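Local atomic coordinates of ALKF (Bacillus cereus, PDB entry 3ZBO), a protein that probably binds branched DNA such as Holliday junctions and is related to the HEAT-like repeat DNA glycosylases AlkC and AlkD. Residues V196-V205 with L216-Q224. Sequence-based numbering, arbitrary orientation.
Sequences VEIAKEVGIV and LLNASESIQ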
loop_
_atom_site.group_PDB
_atom_site.type_symbol
_atom_site.label_atom_id
_atom_site.label_comp_id
_atom_site.label_asym_id
_atom_site.label_seq_id
_atom_site.Cartn_x
_atom_site.Cartn_y
_atom_site.Cartn_z
ATOM N N VAL A 196 11.215 -11.057 -14.282
ATOM C CA VAL A 196 11.937 -10.233 -15.297
ATOM C C VAL A 196 11.303 -10.483 -16.657
ATOM O O VAL A 196 11.053 -9.518 -17.413
ATOM C CB VAL A 196 13.482 -10.503 -15.280
ATOM C CG1 VAL A 196 14.162 -9.911 -16.482
ATOM C CG2 VAL A 196 14.057 -9.976 -13.959
ATOM N N GLU A 197 11.032 -11.766 -16.983
ATOM C CA GLU A 197 10.499 -12.045 -18.305
ATOM C C GLU A 197 9.057 -11.528 -18.408
ATOM O O GLU A 197 8.702 -10.937 -19.429
ATOM C CB GLU A 197 10.562 -13.579 -18.464
ATOM C CG GLU A 197 9.921 -14.044 -19.786
ATOM C CD GLU A 197 10.506 -13.353 -21.018
ATOM O OE1 GLU A 197 11.756 -13.135 -21.059
ATOM O OE2 GLU A 197 9.706 -13.024 -21.961
ATOM N N ILE A 198 8.285 -11.655 -17.314
ATOM C CA ILE A 198 6.923 -11.110 -17.358
ATOM C C ILE A 198 6.950 -9.619 -17.553
ATOM O O ILE A 198 6.131 -9.040 -18.300
ATOM C CB ILE A 198 6.111 -11.582 -16.217
ATOM C CG1 ILE A 198 5.840 -13.049 -16.597
ATOM C CG2 ILE A 198 4.740 -10.898 -16.162
ATOM C CD1 ILE A 198 5.148 -13.788 -15.710
ATOM N N ALA A 199 7.861 -8.967 -16.837
ATOM C CA ALA A 199 7.984 -7.480 -17.017
ATOM C C ALA A 199 8.263 -7.104 -18.451
ATOM O O ALA A 199 7.661 -6.148 -18.950
ATOM C CB ALA A 199 9.004 -6.874 -16.062
ATOM N N LYS A 200 9.165 -7.842 -19.115
ATOM C CA LYS A 200 9.428 -7.585 -20.523
ATOM C C LYS A 200 8.181 -7.797 -21.366
ATOM O O LYS A 200 7.904 -6.963 -22.278
ATOM C CB LYS A 200 10.521 -8.552 -20.949
ATOM C CG LYS A 200 10.927 -8.316 -22.385
ATOM C CD LYS A 200 12.074 -9.252 -22.770
ATOM C CE LYS A 200 12.712 -8.853 -24.106
ATOM N NZ LYS A 200 13.424 -10.086 -24.582
ATOM N N GLU A 201 7.425 -8.851 -21.077
ATOM C CA GLU A 201 6.170 -9.145 -21.845
ATOM C C GLU A 201 5.135 -8.042 -21.636
ATOM O O GLU A 201 4.453 -7.667 -22.605
ATOM C CB GLU A 201 5.591 -10.517 -21.486
ATOM C CG GLU A 201 6.525 -11.573 -22.000
ATOM C CD GLU A 201 6.048 -12.988 -21.891
ATOM O OE1 GLU A 201 4.872 -13.234 -22.158
ATOM O OE2 GLU A 201 6.913 -13.858 -21.621
ATOM N N VAL A 202 5.028 -7.547 -20.371
ATOM C CA VAL A 202 4.038 -6.535 -20.048
ATOM C C VAL A 202 4.385 -5.192 -20.687
ATOM O O VAL A 202 3.510 -4.481 -21.211
ATOM C CB VAL A 202 3.933 -6.471 -18.502
ATOM C CG1 VAL A 202 3.212 -5.228 -18.087
ATOM C CG2 VAL A 202 3.107 -7.638 -18.031
ATOM N N GLY A 203 5.636 -4.797 -20.625
ATOM C CA GLY A 203 6.040 -3.559 -21.221
ATOM C C GLY A 203 5.547 -2.362 -20.411
ATOM O O GLY A 203 5.307 -2.476 -19.224
ATOM N N ILE A 204 5.332 -1.241 -21.074
ATOM C CA ILE A 204 4.873 -0.054 -20.404
ATOM C C ILE A 204 3.389 -0.210 -19.970
ATOM O O ILE A 204 2.551 -0.691 -20.734
ATOM C CB ILE A 204 4.898 1.176 -21.349
ATOM C CG1 ILE A 204 6.365 1.461 -21.796
ATOM C CG2 ILE A 204 4.296 2.435 -20.692
ATOM C CD1 ILE A 204 7.255 1.828 -20.590
ATOM N N VAL A 205 3.122 0.204 -18.727
ATOM C CA VAL A 205 1.760 0.149 -18.174
ATOM C C VAL A 205 1.329 1.579 -17.937
ATOM O O VAL A 205 2.061 2.382 -17.282
ATOM C CB VAL A 205 1.809 -0.597 -16.786
ATOM C CG1 VAL A 205 0.460 -0.425 -16.036
ATOM C CG2 VAL A 205 2.081 -2.107 -17.094
ATOM N N LEU A 216 3.294 6.629 -16.966
ATOM C CA LEU A 216 3.779 5.498 -17.776
ATOM C C LEU A 216 4.777 4.637 -16.989
ATOM O O LEU A 216 6.014 5.060 -16.855
ATOM C CB LEU A 216 4.447 6.052 -19.051
ATOM C CG LEU A 216 3.489 6.858 -19.948
ATOM C CD1 LEU A 216 4.195 7.130 -21.305
ATOM C CD2 LEU A 216 2.235 6.080 -20.255
ATOM N N LEU A 217 4.262 3.538 -16.407
ATOM C CA LEU A 217 5.169 2.732 -15.542
ATOM C C LEU A 217 6.020 1.820 -16.439
ATOM O O LEU A 217 5.558 1.281 -17.427
ATOM C CB LEU A 217 4.299 1.888 -14.656
ATOM C CG LEU A 217 3.457 2.767 -13.676
ATOM C CD1 LEU A 217 2.609 1.907 -12.778
ATOM C CD2 LEU A 217 4.284 3.734 -12.818
ATOM N N ASN A 218 7.224 1.507 -15.992
ATOM C CA ASN A 218 8.102 0.609 -16.731
ATOM C C ASN A 218 8.838 -0.281 -15.743
ATOM O O ASN A 218 9.940 0.031 -15.209
ATOM C CB ASN A 218 9.129 1.508 -17.421
ATOM C CG ASN A 218 10.085 0.733 -18.337
ATOM O OD1 ASN A 218 10.236 -0.483 -18.271
ATOM N ND2 ASN A 218 10.766 1.506 -19.228
ATOM N N ALA A 219 8.180 -1.426 -15.531
ATOM C CA ALA A 219 8.675 -2.375 -14.477
ATOM C C ALA A 219 10.031 -2.909 -14.935
ATOM O O ALA A 219 10.898 -3.118 -14.080
ATOM C CB ALA A 219 7.687 -3.547 -14.294
ATOM N N SER A 220 10.213 -3.151 -16.221
ATOM C CA SER A 220 11.512 -3.681 -16.654
ATOM C C SER A 220 12.616 -2.722 -16.234
ATOM O O SER A 220 13.718 -3.173 -15.744
ATOM C CB SER A 220 11.563 -3.920 -18.177
ATOM O OG SER A 220 10.727 -5.009 -18.547
ATOM N N GLU A 221 12.402 -1.434 -16.469
ATOM C CA GLU A 221 13.380 -0.378 -16.124
ATOM C C GLU A 221 13.614 -0.331 -14.622
ATOM O O GLU A 221 14.760 -0.184 -14.116
ATOM C CB GLU A 221 12.906 0.990 -16.622
ATOM C CG GLU A 221 13.861 2.169 -16.310
ATOM C CD GLU A 221 13.295 3.518 -16.781
ATOM O OE1 GLU A 221 12.333 4.121 -16.196
ATOM O OE2 GLU A 221 13.793 3.939 -17.798
ATOM N N SER A 222 12.502 -0.349 -13.872
ATOM C CA SER A 222 12.567 -0.160 -12.403
ATOM C C SER A 222 13.346 -1.341 -11.803
ATOM O O SER A 222 14.190 -1.153 -10.894
ATOM C CB SER A 222 11.180 -0.035 -11.808
ATOM O OG SER A 222 10.589 1.115 -12.359
ATOM N N ILE A 223 13.037 -2.540 -12.306
ATOM C CA ILE A 223 13.762 -3.780 -11.842
ATOM C C ILE A 223 15.233 -3.652 -12.242
ATOM O O ILE A 223 16.096 -3.900 -11.385
ATOM C CB ILE A 223 13.189 -5.041 -12.503
ATOM C CG1 ILE A 223 11.819 -5.311 -11.920
ATOM C CG2 ILE A 223 14.129 -6.266 -12.396
ATOM C CD1 ILE A 223 11.050 -6.207 -12.887
ATOM N N GLN A 224 15.518 -3.191 -13.462
ATOM C CA GLN A 224 16.908 -3.046 -13.830
ATOM C C GLN A 224 17.668 -2.076 -12.933
ATOM O O GLN A 224 18.850 -2.341 -12.585
ATOM C CB GLN A 224 17.031 -2.650 -15.326
ATOM C CG GLN A 224 18.518 -2.572 -15.781
ATOM C CD GLN A 224 19.190 -3.967 -15.698
ATOM O OE1 GLN A 224 20.222 -4.143 -15.075
ATOM N NE2 GLN A 224 18.554 -4.955 -16.306
HETATM O O HOH W 1 12.312 -7.093 -17.622
HETATM O O HOH W 2 7.948 -3.566 -18.018
HETATM O O HOH W 3 5.597 -1.898 -16.551
#
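The first two torsions of I204 bring its CD1 onto N218: CG1 stands anti to the carbonyl carbon (chi1 -63°), and chi2 then lays CD1 3.7 Å from N218 CB. N218 holds CG trans to its own N (chi1 -176°), and CD1 of I204 also touches its amide. The amide OD1 accepts from E221 N at 3.0 Å, with the N-H above the carbonyl plane. N218 is thus the N-cap of helix 219-228. On the other branch of I204, CG2 packs on CB of L216.

The contact belongs to a two-stranded antiparallel beta hairpin set between two helices of a mainly helical fold, consistent with HEAT-like repeats. V205 and L217 form a hydrogen-bonded pair in it. V205 N reaches L217 O at 3.0 Å, nearly straight; L217 N returns to V205 O at 2.6 Å, in the carbonyl plane. Their CB atoms lie on the face away from I204. V205 packs there on I166 and H167, L217 on N178.

G203, with positive phi, follows helix 192-202 and leads into the strand. The two helix segments run roughly antiparallel (144°). CB of A199 packs against both CB of A219 and CD1 of I223, 3.8 Å from the latter. V196 and I223 touch through their CG2 methyls. One water donates to V196 O and bonds S220 OG at 2.8 Å; another accepts from S220 N, close to A199 O.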